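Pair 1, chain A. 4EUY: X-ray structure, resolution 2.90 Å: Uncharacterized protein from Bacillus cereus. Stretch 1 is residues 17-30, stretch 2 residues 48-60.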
# COMPACT_ATOMS: atom_id res chain seq x y z
N GLU A 17 -2.32 -11.76 -8.26
CA GLU A 17 -1.30 -12.68 -7.71
C GLU A 17 -0.01 -12.51 -8.53
O GLU A 17 0.63 -13.50 -8.95
CB GLU A 17 -1.77 -14.14 -7.73
CG GLU A 17 -3.23 -14.38 -7.38
CD GLU A 17 -3.57 -14.06 -5.95
OE1 GLU A 17 -4.21 -14.91 -5.30
OE2 GLU A 17 -3.24 -12.96 -5.47
N GLN A 18 0.34 -11.25 -8.76
CA GLN A 18 1.58 -10.84 -9.41
C GLN A 18 2.65 -10.53 -8.28
O GLN A 18 3.14 -9.42 -8.18
CB GLN A 18 1.36 -9.64 -10.31
N GLN A 19 2.98 -11.56 -7.52
CA GLN A 19 4.01 -11.47 -6.49
C GLN A 19 3.73 -10.49 -5.35
O GLN A 19 2.74 -10.60 -4.65
CB GLN A 19 5.34 -11.12 -7.12
CG GLN A 19 6.46 -10.98 -6.12
CD GLN A 19 7.65 -11.86 -6.44
OE1 GLN A 19 7.79 -12.34 -7.57
NE2 GLN A 19 8.51 -12.07 -5.46
N LEU A 20 4.61 -9.50 -5.14
CA LEU A 20 4.42 -8.53 -4.06
C LEU A 20 3.74 -7.25 -4.46
O LEU A 20 4.20 -6.56 -5.34
CB LEU A 20 5.80 -8.23 -3.52
CG LEU A 20 5.99 -7.67 -2.13
CD1 LEU A 20 5.14 -8.39 -1.12
CD2 LEU A 20 7.45 -7.72 -1.74
N VAL A 21 2.66 -6.94 -3.77
CA VAL A 21 1.75 -5.84 -4.15
C VAL A 21 1.26 -5.07 -2.96
O VAL A 21 1.00 -5.62 -1.92
CB VAL A 21 0.48 -6.42 -4.73
CG1 VAL A 21 -0.54 -5.33 -5.03
CG2 VAL A 21 0.84 -7.24 -5.95
N LEU A 22 1.08 -3.78 -3.13
CA LEU A 22 0.82 -2.93 -2.02
C LEU A 22 -0.45 -2.14 -2.34
O LEU A 22 -0.53 -1.49 -3.39
CB LEU A 22 2.04 -2.01 -1.81
CG LEU A 22 1.81 -0.94 -0.74
CD1 LEU A 22 3.07 -0.13 -0.49
CD2 LEU A 22 0.69 -0.01 -1.17
N LEU A 23 -1.44 -2.20 -1.45
CA LEU A 23 -2.64 -1.38 -1.66
C LEU A 23 -2.55 -0.18 -0.81
O LEU A 23 -2.25 -0.28 0.39
CB LEU A 23 -3.90 -2.09 -1.24
CG LEU A 23 -4.50 -2.80 -2.43
CD1 LEU A 23 -3.49 -3.81 -2.96
CD2 LEU A 23 -5.78 -3.47 -1.93
N PHE A 24 -2.79 0.95 -1.45
CA PHE A 24 -2.86 2.20 -0.74
C PHE A 24 -4.31 2.64 -0.86
O PHE A 24 -4.83 2.90 -1.99
CB PHE A 24 -1.91 3.23 -1.33
CG PHE A 24 -1.81 4.48 -0.50
CD1 PHE A 24 -0.74 4.68 0.34
CD2 PHE A 24 -2.82 5.42 -0.52
CE1 PHE A 24 -0.67 5.82 1.14
CE2 PHE A 24 -2.74 6.57 0.26
CZ PHE A 24 -1.67 6.77 1.10
N ILE A 25 -4.96 2.73 0.29
CA ILE A 25 -6.39 3.05 0.29
C ILE A 25 -6.62 4.38 0.92
O ILE A 25 -6.08 4.66 2.01
CB ILE A 25 -7.21 2.00 1.06
CG1 ILE A 25 -6.85 0.59 0.50
CG2 ILE A 25 -8.69 2.33 0.94
CD1 ILE A 25 -7.74 -0.52 1.02
N LYS A 26 -7.41 5.20 0.23
CA LYS A 26 -7.63 6.55 0.73
C LYS A 26 -9.01 7.01 0.47
O LYS A 26 -9.80 6.34 -0.20
CB LYS A 26 -6.64 7.55 0.13
CG LYS A 26 -6.32 7.33 -1.34
CD LYS A 26 -5.61 8.55 -1.93
CE LYS A 26 -5.11 8.31 -3.36
NZ LYS A 26 -4.57 9.57 -3.97
N THR A 27 -9.31 8.16 1.04
CA THR A 27 -10.60 8.74 0.99
C THR A 27 -10.49 10.06 0.30
O THR A 27 -9.43 10.67 0.28
CB THR A 27 -11.09 8.87 2.42
OG1 THR A 27 -11.57 7.59 2.81
CG2 THR A 27 -12.25 9.96 2.57
N GLU A 28 -11.62 10.51 -0.25
CA GLU A 28 -11.67 11.72 -1.06
C GLU A 28 -11.25 13.03 -0.39
O GLU A 28 -10.56 13.83 -1.02
CB GLU A 28 -13.06 11.86 -1.69
CG GLU A 28 -13.34 10.74 -2.69
CD GLU A 28 -14.32 11.13 -3.77
OE1 GLU A 28 -15.45 11.54 -3.42
OE2 GLU A 28 -13.96 11.01 -4.97
N ASN A 29 -11.63 13.27 0.86
CA ASN A 29 -11.12 14.47 1.54
C ASN A 29 -10.29 14.09 2.75
O ASN A 29 -10.84 13.80 3.82
CB ASN A 29 -12.27 15.41 1.88
CG ASN A 29 -13.00 15.90 0.64
OD1 ASN A 29 -12.42 15.97 -0.45
ND2 ASN A 29 -14.27 16.25 0.80
N CYS A 30 -8.97 14.07 2.57
CA CYS A 30 -8.02 13.52 3.55
C CYS A 30 -6.61 14.04 3.28
O CYS A 30 -5.95 13.64 2.30
CB CYS A 30 -8.07 12.00 3.52
SG CYS A 30 -6.74 11.18 4.43
N ASN A 48 11.49 -1.86 -7.31
CA ASN A 48 10.79 -2.04 -8.59
C ASN A 48 9.75 -3.19 -8.54
O ASN A 48 8.67 -3.10 -9.14
CB ASN A 48 11.83 -2.29 -9.71
N TYR A 49 10.09 -4.24 -7.79
CA TYR A 49 9.29 -5.49 -7.72
C TYR A 49 8.03 -5.43 -6.87
O TYR A 49 7.37 -6.47 -6.65
CB TYR A 49 10.16 -6.67 -7.21
CG TYR A 49 10.67 -6.56 -5.77
CD1 TYR A 49 9.94 -7.07 -4.71
CD2 TYR A 49 11.92 -5.99 -5.49
CE1 TYR A 49 10.42 -6.98 -3.41
CE2 TYR A 49 12.41 -5.90 -4.20
CZ TYR A 49 11.66 -6.39 -3.15
OH TYR A 49 12.14 -6.30 -1.85
N VAL A 50 7.71 -4.25 -6.36
CA VAL A 50 6.44 -4.02 -5.72
C VAL A 50 5.52 -3.32 -6.67
O VAL A 50 5.92 -2.40 -7.40
CB VAL A 50 6.60 -3.19 -4.47
CG1 VAL A 50 5.25 -3.07 -3.75
CG2 VAL A 50 7.66 -3.86 -3.61
N GLU A 51 4.30 -3.82 -6.68
CA GLU A 51 3.26 -3.25 -7.49
C GLU A 51 2.30 -2.49 -6.61
O GLU A 51 1.78 -3.00 -5.61
CB GLU A 51 2.52 -4.33 -8.26
CG GLU A 51 1.09 -3.93 -8.60
CD GLU A 51 0.56 -4.48 -9.92
OE1 GLU A 51 1.13 -5.52 -10.38
OE2 GLU A 51 -0.43 -3.85 -10.47
N LYS A 52 2.05 -1.25 -6.99
CA LYS A 52 1.12 -0.43 -6.25
C LYS A 52 -0.23 -0.43 -6.94
O LYS A 52 -0.35 -0.31 -8.20
CB LYS A 52 1.66 0.98 -6.15
CG LYS A 52 0.77 1.98 -5.43
CD LYS A 52 1.43 3.37 -5.45
CE LYS A 52 1.51 3.98 -6.86
NZ LYS A 52 0.21 3.92 -7.62
N ILE A 53 -1.25 -0.57 -6.10
CA ILE A 53 -2.62 -0.27 -6.49
C ILE A 53 -3.21 0.72 -5.54
O ILE A 53 -3.15 0.54 -4.31
CB ILE A 53 -3.50 -1.51 -6.47
CG1 ILE A 53 -2.89 -2.57 -7.38
CG2 ILE A 53 -4.89 -1.13 -6.97
CD1 ILE A 53 -3.72 -3.81 -7.57
N GLU A 54 -3.79 1.77 -6.10
CA GLU A 54 -4.44 2.77 -5.26
C GLU A 54 -5.91 2.60 -5.34
O GLU A 54 -6.47 2.49 -6.43
CB GLU A 54 -4.10 4.16 -5.74
CG GLU A 54 -2.69 4.56 -5.37
CD GLU A 54 -2.31 5.89 -5.96
OE1 GLU A 54 -3.22 6.78 -6.12
OE2 GLU A 54 -1.08 6.03 -6.25
N ILE A 55 -6.55 2.63 -4.19
CA ILE A 55 -7.99 2.68 -4.20
C ILE A 55 -8.48 3.92 -3.55
O ILE A 55 -8.17 4.15 -2.38
CB ILE A 55 -8.58 1.53 -3.40
CG1 ILE A 55 -8.13 0.19 -3.99
CG2 ILE A 55 -10.09 1.65 -3.41
CD1 ILE A 55 -8.53 -1.03 -3.17
N LEU A 56 -9.27 4.70 -4.26
CA LEU A 56 -9.89 5.93 -3.71
C LEU A 56 -11.34 5.67 -3.37
O LEU A 56 -12.15 5.43 -4.26
CB LEU A 56 -9.85 7.04 -4.75
CG LEU A 56 -10.30 8.43 -4.39
CD1 LEU A 56 -9.60 8.86 -3.12
CD2 LEU A 56 -10.00 9.40 -5.55
N LEU A 57 -11.65 5.66 -2.08
CA LEU A 57 -13.04 5.47 -1.63
C LEU A 57 -13.71 6.78 -1.55
O LEU A 57 -13.07 7.81 -1.46
CB LEU A 57 -13.11 4.82 -0.26
CG LEU A 57 -12.64 3.38 -0.31
CD1 LEU A 57 -12.48 2.77 1.08
CD2 LEU A 57 -13.67 2.63 -1.11
N GLN A 58 -15.03 6.74 -1.57
CA GLN A 58 -15.79 7.97 -1.46
C GLN A 58 -15.89 8.33 0.01
O GLN A 58 -15.63 7.51 0.88
CB GLN A 58 -17.15 7.80 -2.11
CG GLN A 58 -17.52 8.95 -3.05
CD GLN A 58 -18.64 8.61 -4.03
OE1 GLN A 58 -19.33 7.59 -3.90
NE2 GLN A 58 -18.81 9.46 -5.03
N ASP A 59 -16.26 9.58 0.28
CA ASP A 59 -16.27 10.12 1.65
C ASP A 59 -17.32 9.53 2.63
O ASP A 59 -16.98 8.83 3.59
CB ASP A 59 -16.46 11.64 1.57
CG ASP A 59 -15.81 12.36 2.71
OD1 ASP A 59 -15.85 11.82 3.84
OD2 ASP A 59 -15.25 13.45 2.47
N MSE A 60 -18.59 9.87 2.40
CA MSE A 60 -19.76 9.26 3.07
C MSE A 60 -19.62 9.04 4.57
O MSE A 60 -20.28 9.72 5.37
CB MSE A 60 -20.11 7.99 2.28
CG MSE A 60 -20.62 8.35 0.87
SE MSE A 60 -21.03 6.81 -0.32
CE MSE A 60 -21.58 7.62 -2.04

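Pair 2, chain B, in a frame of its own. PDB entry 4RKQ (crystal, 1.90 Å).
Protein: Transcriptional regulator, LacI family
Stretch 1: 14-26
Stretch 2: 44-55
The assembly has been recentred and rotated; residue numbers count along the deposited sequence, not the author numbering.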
# COMPACT_ATOMS: atom_id res chain seq x y z
N ALA B 14 1.29 -29.18 13.64
CA ALA B 14 2.28 -28.44 12.84
C ALA B 14 1.61 -27.88 11.57
O ALA B 14 0.86 -28.58 10.89
CB ALA B 14 3.46 -29.33 12.48
N ARG B 15 1.91 -26.63 11.26
CA ARG B 15 1.12 -25.87 10.30
C ARG B 15 1.84 -25.72 8.98
O ARG B 15 3.06 -25.62 8.95
CB ARG B 15 0.82 -24.47 10.84
CG ARG B 15 0.07 -24.46 12.17
CD ARG B 15 -1.19 -25.33 12.11
NE ARG B 15 -1.89 -25.42 13.40
CZ ARG B 15 -2.76 -24.53 13.85
NH1 ARG B 15 -3.06 -23.45 13.13
NH2 ARG B 15 -3.33 -24.70 15.04
N THR B 16 1.04 -25.69 7.92
CA THR B 16 1.50 -25.32 6.62
C THR B 16 2.06 -23.91 6.61
O THR B 16 1.53 -23.01 7.23
CB THR B 16 0.36 -25.42 5.61
OG1 THR B 16 0.02 -26.78 5.49
CG2 THR B 16 0.75 -24.85 4.23
N SER B 17 3.16 -23.75 5.90
CA SER B 17 3.82 -22.47 5.79
C SER B 17 3.88 -22.11 4.33
O SER B 17 4.30 -22.91 3.53
CB SER B 17 5.24 -22.59 6.36
OG SER B 17 5.94 -21.40 6.06
N VAL B 18 3.46 -20.91 3.99
CA VAL B 18 3.37 -20.43 2.63
C VAL B 18 4.18 -19.13 2.46
O VAL B 18 4.14 -18.22 3.30
CB VAL B 18 1.93 -20.16 2.20
CG1 VAL B 18 1.92 -19.75 0.74
CG2 VAL B 18 1.12 -21.42 2.31
N GLY B 19 4.97 -19.10 1.41
CA GLY B 19 5.74 -17.88 1.08
C GLY B 19 5.03 -17.08 -0.00
O GLY B 19 4.49 -17.64 -0.94
N LEU B 20 5.02 -15.76 0.15
CA LEU B 20 4.44 -14.88 -0.82
C LEU B 20 5.57 -13.99 -1.34
O LEU B 20 6.21 -13.27 -0.58
CB LEU B 20 3.40 -14.02 -0.10
CG LEU B 20 2.23 -13.27 -0.64
CD1 LEU B 20 1.54 -14.00 -1.78
CD2 LEU B 20 1.30 -13.09 0.58
N ALA B 21 5.80 -14.05 -2.64
CA ALA B 21 6.85 -13.25 -3.27
C ALA B 21 6.20 -12.06 -4.07
O ALA B 21 5.35 -12.26 -4.95
CB ALA B 21 7.69 -14.13 -4.18
N ILE B 22 6.56 -10.84 -3.72
CA ILE B 22 6.05 -9.69 -4.46
C ILE B 22 7.22 -8.78 -4.87
O ILE B 22 8.15 -8.66 -4.11
CB ILE B 22 5.01 -8.89 -3.68
CG1 ILE B 22 5.52 -8.63 -2.31
CG2 ILE B 22 3.70 -9.69 -3.59
CD1 ILE B 22 4.80 -7.51 -1.62
N PRO B 23 7.12 -8.18 -6.06
CA PRO B 23 8.24 -7.40 -6.58
C PRO B 23 8.43 -6.06 -5.92
O PRO B 23 9.47 -5.51 -6.06
CB PRO B 23 7.88 -7.20 -8.05
CG PRO B 23 6.44 -7.40 -8.15
CD PRO B 23 6.05 -8.34 -7.05
N ASP B 24 7.41 -5.50 -5.28
CA ASP B 24 7.57 -4.27 -4.51
C ASP B 24 6.39 -4.12 -3.62
O ASP B 24 5.43 -4.87 -3.74
CB ASP B 24 7.69 -3.03 -5.43
CG ASP B 24 6.46 -2.81 -6.30
OD1 ASP B 24 5.35 -2.52 -5.77
OD2 ASP B 24 6.60 -2.94 -7.52
N LEU B 25 6.48 -3.17 -2.70
CA LEU B 25 5.38 -2.77 -1.81
C LEU B 25 4.98 -1.31 -2.05
O LEU B 25 4.18 -0.74 -1.34
CB LEU B 25 5.81 -2.94 -0.37
CG LEU B 25 5.87 -4.38 0.18
CD1 LEU B 25 6.67 -4.44 1.46
CD2 LEU B 25 4.47 -4.88 0.40
N THR B 26 5.50 -0.73 -3.11
CA THR B 26 5.23 0.67 -3.45
C THR B 26 4.14 0.87 -4.49
O THR B 26 3.63 1.97 -4.62
CB THR B 26 6.54 1.37 -3.95
OG1 THR B 26 7.05 0.68 -5.10
CG2 THR B 26 7.60 1.36 -2.83
N ARG B 44 -7.05 -20.34 7.40
CA ARG B 44 -6.87 -21.79 7.34
C ARG B 44 -5.87 -22.28 8.37
O ARG B 44 -5.53 -23.50 8.39
CB ARG B 44 -6.41 -22.22 5.94
CG ARG B 44 -7.33 -21.87 4.79
CD ARG B 44 -6.90 -22.59 3.54
NE ARG B 44 -7.14 -24.02 3.65
CZ ARG B 44 -8.28 -24.60 3.26
NH1 ARG B 44 -9.25 -23.86 2.72
NH2 ARG B 44 -8.43 -25.90 3.42
N GLY B 45 -5.39 -21.41 9.24
CA GLY B 45 -4.40 -21.79 10.25
C GLY B 45 -2.98 -21.88 9.74
O GLY B 45 -2.11 -22.46 10.39
N TRP B 46 -2.76 -21.38 8.54
CA TRP B 46 -1.43 -21.40 7.91
C TRP B 46 -0.54 -20.22 8.41
O TRP B 46 -1.04 -19.18 8.80
CB TRP B 46 -1.62 -21.30 6.42
CG TRP B 46 -2.25 -22.43 5.77
CD1 TRP B 46 -2.66 -23.62 6.35
CD2 TRP B 46 -2.49 -22.56 4.37
NE1 TRP B 46 -3.16 -24.45 5.37
CE2 TRP B 46 -3.11 -23.81 4.16
CE3 TRP B 46 -2.29 -21.71 3.26
CZ2 TRP B 46 -3.47 -24.26 2.90
CZ3 TRP B 46 -2.70 -22.14 2.02
CH2 TRP B 46 -3.26 -23.43 1.85
N HIS B 47 0.77 -20.43 8.38
CA HIS B 47 1.75 -19.37 8.58
C HIS B 47 2.05 -18.78 7.20
O HIS B 47 2.14 -19.56 6.23
CB HIS B 47 3.11 -19.95 9.02
CG HIS B 47 3.12 -20.68 10.33
ND1 HIS B 47 2.91 -20.05 11.54
CD2 HIS B 47 3.48 -21.95 10.63
CE1 HIS B 47 3.05 -20.92 12.52
NE2 HIS B 47 3.40 -22.08 12.00
N VAL B 48 2.28 -17.47 7.09
CA VAL B 48 2.65 -16.84 5.83
C VAL B 48 3.82 -15.87 6.10
O VAL B 48 3.83 -15.13 7.09
CB VAL B 48 1.50 -16.01 5.21
CG1 VAL B 48 1.91 -15.41 3.86
CG2 VAL B 48 0.25 -16.84 5.01
N VAL B 49 4.79 -15.90 5.22
CA VAL B 49 5.88 -14.91 5.22
C VAL B 49 5.97 -14.24 3.82
O VAL B 49 5.87 -14.90 2.77
CB VAL B 49 7.23 -15.51 5.57
CG1 VAL B 49 7.30 -15.78 7.07
CG2 VAL B 49 7.49 -16.77 4.77
N VAL B 50 6.18 -12.92 3.83
CA VAL B 50 6.24 -12.14 2.60
C VAL B 50 7.70 -11.75 2.34
O VAL B 50 8.38 -11.33 3.28
CB VAL B 50 5.36 -10.88 2.73
CG1 VAL B 50 5.53 -9.99 1.52
CG2 VAL B 50 3.90 -11.30 2.87
N ASP B 51 8.17 -11.95 1.11
CA ASP B 51 9.48 -11.43 0.68
C ASP B 51 9.20 -10.37 -0.42
O ASP B 51 8.73 -10.73 -1.54
CB ASP B 51 10.32 -12.54 0.11
CG ASP B 51 11.75 -12.09 -0.29
OD1 ASP B 51 12.01 -10.89 -0.50
OD2 ASP B 51 12.60 -12.99 -0.42
N ASP B 52 9.48 -9.10 -0.09
CA ASP B 52 9.41 -7.98 -1.01
C ASP B 52 10.79 -7.95 -1.64
O ASP B 52 11.78 -7.56 -0.96
CB ASP B 52 9.13 -6.67 -0.27
CG ASP B 52 9.43 -5.43 -1.10
OD1 ASP B 52 9.63 -5.53 -2.33
OD2 ASP B 52 9.52 -4.35 -0.48
N TYR B 53 10.87 -8.39 -2.89
CA TYR B 53 12.18 -8.55 -3.55
C TYR B 53 12.59 -7.36 -4.44
O TYR B 53 13.56 -7.45 -5.18
CB TYR B 53 12.30 -9.88 -4.31
CG TYR B 53 11.41 -10.05 -5.49
CD1 TYR B 53 11.78 -9.60 -6.73
CD2 TYR B 53 10.17 -10.73 -5.36
CE1 TYR B 53 10.95 -9.79 -7.83
CE2 TYR B 53 9.34 -10.92 -6.46
CZ TYR B 53 9.72 -10.43 -7.67
OH TYR B 53 8.94 -10.60 -8.76
N GLY B 54 11.95 -6.23 -4.27
CA GLY B 54 12.15 -5.08 -5.18
C GLY B 54 13.28 -4.21 -4.66
O GLY B 54 13.10 -2.99 -4.51
N HIS B 55 14.36 -4.85 -4.25
CA HIS B 55 15.53 -4.17 -3.65
C HIS B 55 16.80 -4.88 -3.98
O HIS B 55 16.82 -6.10 -4.17
CB HIS B 55 15.41 -4.15 -2.13
CG HIS B 55 14.10 -3.61 -1.66
ND1 HIS B 55 13.87 -2.26 -1.51
CD2 HIS B 55 12.93 -4.22 -1.41
CE1 HIS B 55 12.63 -2.07 -1.11
NE2 HIS B 55 12.03 -3.24 -1.07
O HOH W 1 3.45 -24.95 13.05
O HOH W 2 9.03 -2.15 -2.01

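Two neighbouring parallel strands fix the backbone and leave the side chains free to vary, and these two pairs illustrate the principle well. In pair 1, strand 20-27 runs beside strand 50-57 with an angle of 26° between their directions; in pair 2, strands 17-22 and 47-52 diverge by 22°. Fourteen central residues superpose with an RMSD of 0.3 Å.

The ladder explains the agreement. In each pair alternate residues of the first strand use both N and O toward the second. Leu A22 N donates to Glu A51 O (2.7 Å) and Leu A22 O accepts from Ile A53 N (3.0 Å); at the matching position Val B18 N donates to His B47 O (2.9 Å) and Val B18 O accepts from Val B49 N (3.1 Å). The pattern repeats at Phe A24 and Leu B20, then at Lys A26 and Ile B22. In pair 1 Leu A57 N to Lys A26 O (2.7 Å) corresponds to Tyr B53 N to Ile B22 O (3.0 Å), so the register persists where strand 47-52 has already ended; pair 1 adds a weak bond from Glu A28 N to Leu A57 O (3.3 Å).

Side chains alternate between two faces. On the face of Leu A22, Phe A24 and Lys A26, the matches are Val B18, Leu B20 and Ile B22. Leu A22 CB lies 3.9 Å from Val A50 CG1, whereas Val B18 CG2 approaches Trp B46 CE3 to 3.6 Å; a larger residue thus occupies the position of Val A50. Across from Phe A24, whose ring end leads away from the second strand, stands Glu A54. Its counterpart is Val B50, and there Leu B20 CD2 reaches Val B50 CG2 at 3.9 Å. The contrast sharpens at the next position: Lys A26 NZ forms a long salt bridge with Glu A54 OE1 (3.8 Å), while Ile B22 CG1 meets Val B50 CG1 at 4.1 Å. One register therefore accommodates a charged pair or an apolar one.

On the other face, Val A21, Leu A23 and Ile A25 match Ser B17, Gly B19 and Ala B21. Pair 1 packs branched chains along a diagonal: Val A21 CG1 is 4.3 Å from Ile A53 CG1, Leu A23 CD2 is 3.9 Å from Ile A55 CD1, and Ile A25 CG2 is 3.8 Å from Leu A57 CD1. Pair 2 is leaner here. Gly B19 has no side chain, and its CA rests 3.4 Å from Val B49 O, much as Leu A23 CA lies 3.3 Å from Ile A53 O. Ala B21 CB comes 4.3 Å from Tyr B53 CE2, a ring in the position of Leu A57. That ring also packs against Pro B23, the match of Thr A27: Pro B23 CA sits over one face, 3.7 Å from the centroid of the Tyr B53 ring.

The areas buried between the stretches, 1148 Å² in pair 1 and 987 Å² in pair 2, show that substantial contact can be built on the same ladder from quite different side chains.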